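Local coordinates for protein RNA-dependent RNA Polymerase (Bombyx mori cytoplasmic polyhedrosis virus, PDB 6TZ0) that catalyses RNA-templated RNA synthesis, transcribing the viral double-stranded genome into plus strands and making complementary minus strands in its replication, at residues 254-257 against 258-262; 297-300 against 301-305. All coordinates share one frame; numbering follows the deposited sequence.

How the contacts relate
Contact 1 is partly buried and joins a loop turn to the start of helix 257-264, whereas contact 2 is a surface contact within helix 295-306. Both lie in the N-terminal family region, their centres about 13 Å apart, and they meet. Glu-259 OE2 forms a salt bridge with Arg-300 NE (2.7 Å), while Trp-256 CB packs on Arg-303 NH2 and Ser-255 OG on Leu-299 CD2. The side-chain chemistry differs between them: an aromatic edge meets a methyl in contact 1, whereas contact 2 lays the guanidinium of Arg-303 over the carbonyl oxygen of Leu-299, with aliphatic parts of Leu-299 and Arg-300 alongside.

Contact 1: 254-257 against 258-262; sequences RSWY and QEALH
Trp-256 O accepts the N-H of Ala-260 at 3.0 Å, and one residue on Tyr-257 O accepts that of Leu-261 at 2.9 Å, where the type I beta turn of residues 254-257 runs into helix 257-264. Residues 258-262 carry on from the turn directly as helix. These i to i+4 bonds are those of an alpha-helical first turn.

Trp-256 and Ala-260 also meet through their side chains. The CG of Trp-256 stands between the backbone N and the carbonyl carbon (chi1 56°), which turns the indole out to the flank of the helix, so that the edge of its six-membered ring meets Ala-260, with CZ3 3.8 Å from CB and the methyl near the ring plane. The indole also packs against Tyr-331 and Cys-335 of helix 325-339 and Ile-315 of helix 309-320. Tyr-257 takes a similar first torsion, but its ring lies beside the backbone: CG comes 3.3 Å from Gln-258 N, and Arg-254 O sits at the ring edge, in plane. The extended chain of Glu-259 carries its carboxylate off to a salt bridge with Arg-300. Ser-255 turns its hydroxyl to Gly-251 O. Its side chain lies about 11 Å from that of Asp-547, a magnesium ligand in another structure of this protein, with no metal bound here; the turn is thus near that site but not part of it.

Chemically, the turn passes its carbonyls into the helix as acceptors while the indole edge adds a single apolar contact with the Ala-260 methyl, and the carboxylate of Glu-259, near the positive N-terminal end of the helix, is probably stabilised by it as well as by its arginine partner.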
loop_
_atom_site.group_PDB
_atom_site.type_symbol
_atom_site.label_atom_id
_atom_site.label_comp_id
_atom_site.label_asym_id
_atom_site.label_seq_id
_atom_site.Cartn_x
_atom_site.Cartn_y
_atom_site.Cartn_z
ATOM N N ARG A 254 26.056 13.171 1.181
ATOM C CA ARG A 254 26.238 11.816 1.677
ATOM C C ARG A 254 27.198 10.983 0.846
ATOM O O ARG A 254 27.941 10.183 1.411
ATOM C CB ARG A 254 24.889 11.094 1.731
ATOM C CG ARG A 254 23.959 11.514 2.854
ATOM C CD ARG A 254 22.586 10.909 2.615
ATOM N NE ARG A 254 21.674 11.053 3.744
ATOM C CZ ARG A 254 20.904 12.104 3.966
ATOM N NH1 ARG A 254 20.938 13.139 3.144
ATOM N NH2 ARG A 254 20.112 12.126 5.024
ATOM N N SER A 255 27.218 11.167 -0.473
ATOM C CA SER A 255 27.859 10.247 -1.406
ATOM C C SER A 255 29.382 10.389 -1.477
ATOM O O SER A 255 30.007 9.736 -2.317
ATOM C CB SER A 255 27.258 10.432 -2.799
ATOM O OG SER A 255 27.546 11.718 -3.311
ATOM N N TRP A 256 29.989 11.210 -0.623
ATOM C CA TRP A 256 31.435 11.383 -0.576
ATOM C C TRP A 256 32.160 10.211 0.072
ATOM O O TRP A 256 33.394 10.131 -0.040
ATOM C CB TRP A 256 31.763 12.670 0.189
ATOM C CG TRP A 256 31.171 12.665 1.564
ATOM C CD1 TRP A 256 29.943 13.120 1.919
ATOM C CD2 TRP A 256 31.765 12.144 2.758
ATOM N NE1 TRP A 256 29.734 12.924 3.255
ATOM C CE2 TRP A 256 30.839 12.321 3.793
ATOM C CE3 TRP A 256 32.993 11.544 3.049
ATOM C CZ2 TRP A 256 31.098 11.924 5.095
ATOM C CZ3 TRP A 256 33.244 11.149 4.338
ATOM C CH2 TRP A 256 32.303 11.342 5.345
ATOM N N TYR A 257 31.440 9.324 0.771
ATOM C CA TYR A 257 32.094 8.337 1.625
ATOM C C TYR A 257 32.818 7.281 0.817
ATOM O O TYR A 257 33.781 6.691 1.310
ATOM C CB TYR A 257 31.084 7.673 2.565
ATOM C CG TYR A 257 30.163 6.660 1.925
ATOM C CD1 TYR A 257 29.026 7.061 1.246
ATOM C CD2 TYR A 257 30.398 5.294 2.060
ATOM C CE1 TYR A 257 28.177 6.141 0.680
ATOM C CE2 TYR A 257 29.554 4.368 1.495
ATOM C CZ TYR A 257 28.444 4.799 0.806
ATOM O OH TYR A 257 27.593 3.879 0.245
ATOM N N GLN A 258 32.395 7.066 -0.424
ATOM C CA GLN A 258 33.077 6.128 -1.298
ATOM C C GLN A 258 34.453 6.651 -1.689
ATOM O O GLN A 258 35.432 5.898 -1.689
ATOM C CB GLN A 258 32.201 5.871 -2.519
ATOM C CG GLN A 258 32.621 4.735 -3.394
ATOM C CD GLN A 258 31.604 4.476 -4.467
ATOM O OE1 GLN A 258 30.642 5.221 -4.610
ATOM N NE2 GLN A 258 31.785 3.402 -5.205
ATOM N N GLU A 259 34.558 7.953 -1.962
ATOM C CA GLU A 259 35.859 8.559 -2.225
ATOM C C GLU A 259 36.732 8.598 -0.979
ATOM O O GLU A 259 37.950 8.400 -1.069
ATOM C CB GLU A 259 35.672 9.967 -2.780
ATOM C CG GLU A 259 36.954 10.654 -3.177
ATOM C CD GLU A 259 36.714 12.034 -3.724
ATOM O OE1 GLU A 259 35.537 12.437 -3.813
ATOM O OE2 GLU A 259 37.699 12.723 -4.056
ATOM N N ALA A 260 36.124 8.843 0.184
ATOM C CA ALA A 260 36.883 8.825 1.433
ATOM C C ALA A 260 37.455 7.440 1.721
ATOM O O ALA A 260 38.633 7.305 2.074
ATOM C CB ALA A 260 36.000 9.285 2.588
ATOM N N LEU A 261 36.643 6.402 1.532
ATOM C CA LEU A 261 37.082 5.038 1.769
ATOM C C LEU A 261 38.067 4.573 0.705
ATOM O O LEU A 261 38.908 3.713 0.984
ATOM C CB LEU A 261 35.861 4.126 1.822
ATOM C CG LEU A 261 35.981 2.723 2.403
ATOM C CD1 LEU A 261 36.266 2.791 3.891
ATOM C CD2 LEU A 261 34.696 2.000 2.149
ATOM N N HIS A 262 37.978 5.128 -0.507
ATOM C CA HIS A 262 39.027 4.941 -1.506
ATOM C C HIS A 262 40.358 5.509 -1.031
ATOM O O HIS A 262 41.392 4.840 -1.114
ATOM C CB HIS A 262 38.618 5.597 -2.819
ATOM C CG HIS A 262 39.726 5.683 -3.820
ATOM N ND1 HIS A 262 40.198 4.589 -4.508
ATOM C CD2 HIS A 262 40.458 6.738 -4.246
ATOM C CE1 HIS A 262 41.173 4.964 -5.314
ATOM N NE2 HIS A 262 41.349 6.264 -5.176
#

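Contact 2: 297-300 against 301-305; sequences ISLR and AKRAE
The guanidinium of Arg-303 lies flat against the carbonyl of Leu-299, one turn back in the same helix. Leu-299 O stands 3.8 Å above the guanidinium plane, over its centre, so the contact is made through the face and not through an N-H. At one corner of the group NH2 comes 3.8 Å from Leu-299 CB; at another, NH1 lies 3.7 Å from Arg-300 CA, in an oblique approach. The chain folds back to do this: CG is anti to the backbone N, and a bend at chi3 (-60°) turns the group over the preceding turn. The second guanidinium, that of Arg-300, is inclined 62° to the first and leads away on an extended chain towards Glu-259. Arg-300 NE and Arg-303 NH1 are 5.7 Å apart, a like-charge separation that the nearby carboxylate probably eases.

Beneath the side chains runs an ordinary alpha helix, 295-306, whose i to i+4 bonds tie residues 297-300 to 301-304 without a break. Leu-299 O serves twice, as the atom under the guanidinium and as acceptor for Arg-303 N at 2.9 Å. The positive group over this oxygen would be expected to polarise the carbonyl further.

Round the helix, Lys-302 reaches back towards Ser-298. Its chain bends at its outer torsions, bringing NZ to 3.5 Å from Ser-298 OG. Arg-303, buried, packs against Ile-252 and against Asn-312 and Ile-315 of helix 309-320, and Lys-302 too touches Ile-252.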
loop_
_atom_site.group_PDB
_atom_site.type_symbol
_atom_site.label_atom_id
_atom_site.label_comp_id
_atom_site.label_asym_id
_atom_site.label_seq_id
_atom_site.Cartn_x
_atom_site.Cartn_y
_atom_site.Cartn_z
ATOM N N ILE A 297 35.047 13.140 -10.080
ATOM C CA ILE A 297 35.239 14.484 -10.623
ATOM C C ILE A 297 33.923 15.254 -10.643
ATOM O O ILE A 297 33.847 16.409 -10.193
ATOM C CB ILE A 297 35.861 14.395 -12.027
ATOM C CG1 ILE A 297 37.285 13.851 -11.938
ATOM C CG2 ILE A 297 35.831 15.734 -12.731
ATOM C CD1 ILE A 297 37.881 13.498 -13.265
ATOM N N SER A 298 32.868 14.615 -11.148
ATOM C CA SER A 298 31.553 15.236 -11.186
ATOM C C SER A 298 31.011 15.468 -9.784
ATOM O O SER A 298 30.402 16.512 -9.520
ATOM C CB SER A 298 30.597 14.368 -11.997
ATOM O OG SER A 298 29.299 14.926 -12.014
ATOM N N LEU A 299 31.268 14.535 -8.860
ATOM C CA LEU A 299 30.808 14.732 -7.485
ATOM C C LEU A 299 31.556 15.866 -6.782
ATOM O O LEU A 299 30.942 16.636 -6.039
ATOM C CB LEU A 299 30.916 13.427 -6.699
ATOM C CG LEU A 299 29.669 12.533 -6.650
ATOM C CD1 LEU A 299 29.277 11.961 -7.992
ATOM C CD2 LEU A 299 29.908 11.407 -5.674
ATOM N N ARG A 300 32.861 16.014 -7.034
ATOM C CA ARG A 300 33.627 17.119 -6.453
ATOM C C ARG A 300 33.154 18.465 -6.980
ATOM O O ARG A 300 32.978 19.414 -6.205
ATOM C CB ARG A 300 35.115 16.951 -6.753
ATOM C CG ARG A 300 35.847 15.895 -5.973
ATOM C CD ARG A 300 37.177 15.654 -6.651
ATOM N NE ARG A 300 37.896 14.505 -6.119
ATOM C CZ ARG A 300 38.981 13.992 -6.683
ATOM N NH1 ARG A 300 39.458 14.525 -7.797
ATOM N NH2 ARG A 300 39.582 12.945 -6.141
ATOM N N ALA A 301 32.948 18.567 -8.300
ATOM C CA ALA A 301 32.520 19.833 -8.889
ATOM C C ALA A 301 31.116 20.215 -8.438
ATOM O O ALA A 301 30.867 21.372 -8.069
ATOM C CB ALA A 301 32.586 19.749 -10.410
ATOM N N LYS A 302 30.200 19.245 -8.419
ATOM C CA LYS A 302 28.838 19.506 -7.978
ATOM C C LYS A 302 28.786 19.816 -6.490
ATOM O O LYS A 302 27.965 20.632 -6.053
ATOM C CB LYS A 302 27.978 18.294 -8.312
ATOM C CG LYS A 302 26.499 18.506 -8.241
ATOM C CD LYS A 302 25.771 17.214 -8.577
ATOM C CE LYS A 302 25.400 17.134 -10.047
ATOM N NZ LYS A 302 26.547 16.741 -10.913
ATOM N N ARG A 303 29.681 19.209 -5.709
ATOM C CA ARG A 303 29.750 19.470 -4.281
ATOM C C ARG A 303 30.274 20.866 -4.006
ATOM O O ARG A 303 29.798 21.546 -3.089
ATOM C CB ARG A 303 30.647 18.423 -3.633
ATOM C CG ARG A 303 30.674 18.453 -2.137
ATOM C CD ARG A 303 31.624 17.420 -1.562
ATOM N NE ARG A 303 31.262 16.062 -1.944
ATOM C CZ ARG A 303 32.037 15.271 -2.673
ATOM N NH1 ARG A 303 33.217 15.703 -3.081
ATOM N NH2 ARG A 303 31.640 14.050 -2.989
ATOM N N ALA A 304 31.257 21.311 -4.789
ATOM C CA ALA A 304 31.799 22.648 -4.592
ATOM C C ALA A 304 30.820 23.723 -5.035
ATOM O O ALA A 304 30.775 24.797 -4.427
ATOM C CB ALA A 304 33.121 22.800 -5.338
ATOM N N GLU A 305 30.026 23.469 -6.077
ATOM C CA GLU A 305 29.104 24.508 -6.520
ATOM C C GLU A 305 27.757 24.487 -5.805
ATOM O O GLU A 305 27.060 25.505 -5.811
ATOM C CB GLU A 305 28.876 24.425 -8.033
ATOM C CG GLU A 305 28.186 23.169 -8.495
ATOM C CD GLU A 305 28.033 23.099 -10.001
ATOM O OE1 GLU A 305 28.440 24.062 -10.686
ATOM O OE2 GLU A 305 27.522 22.073 -10.501
#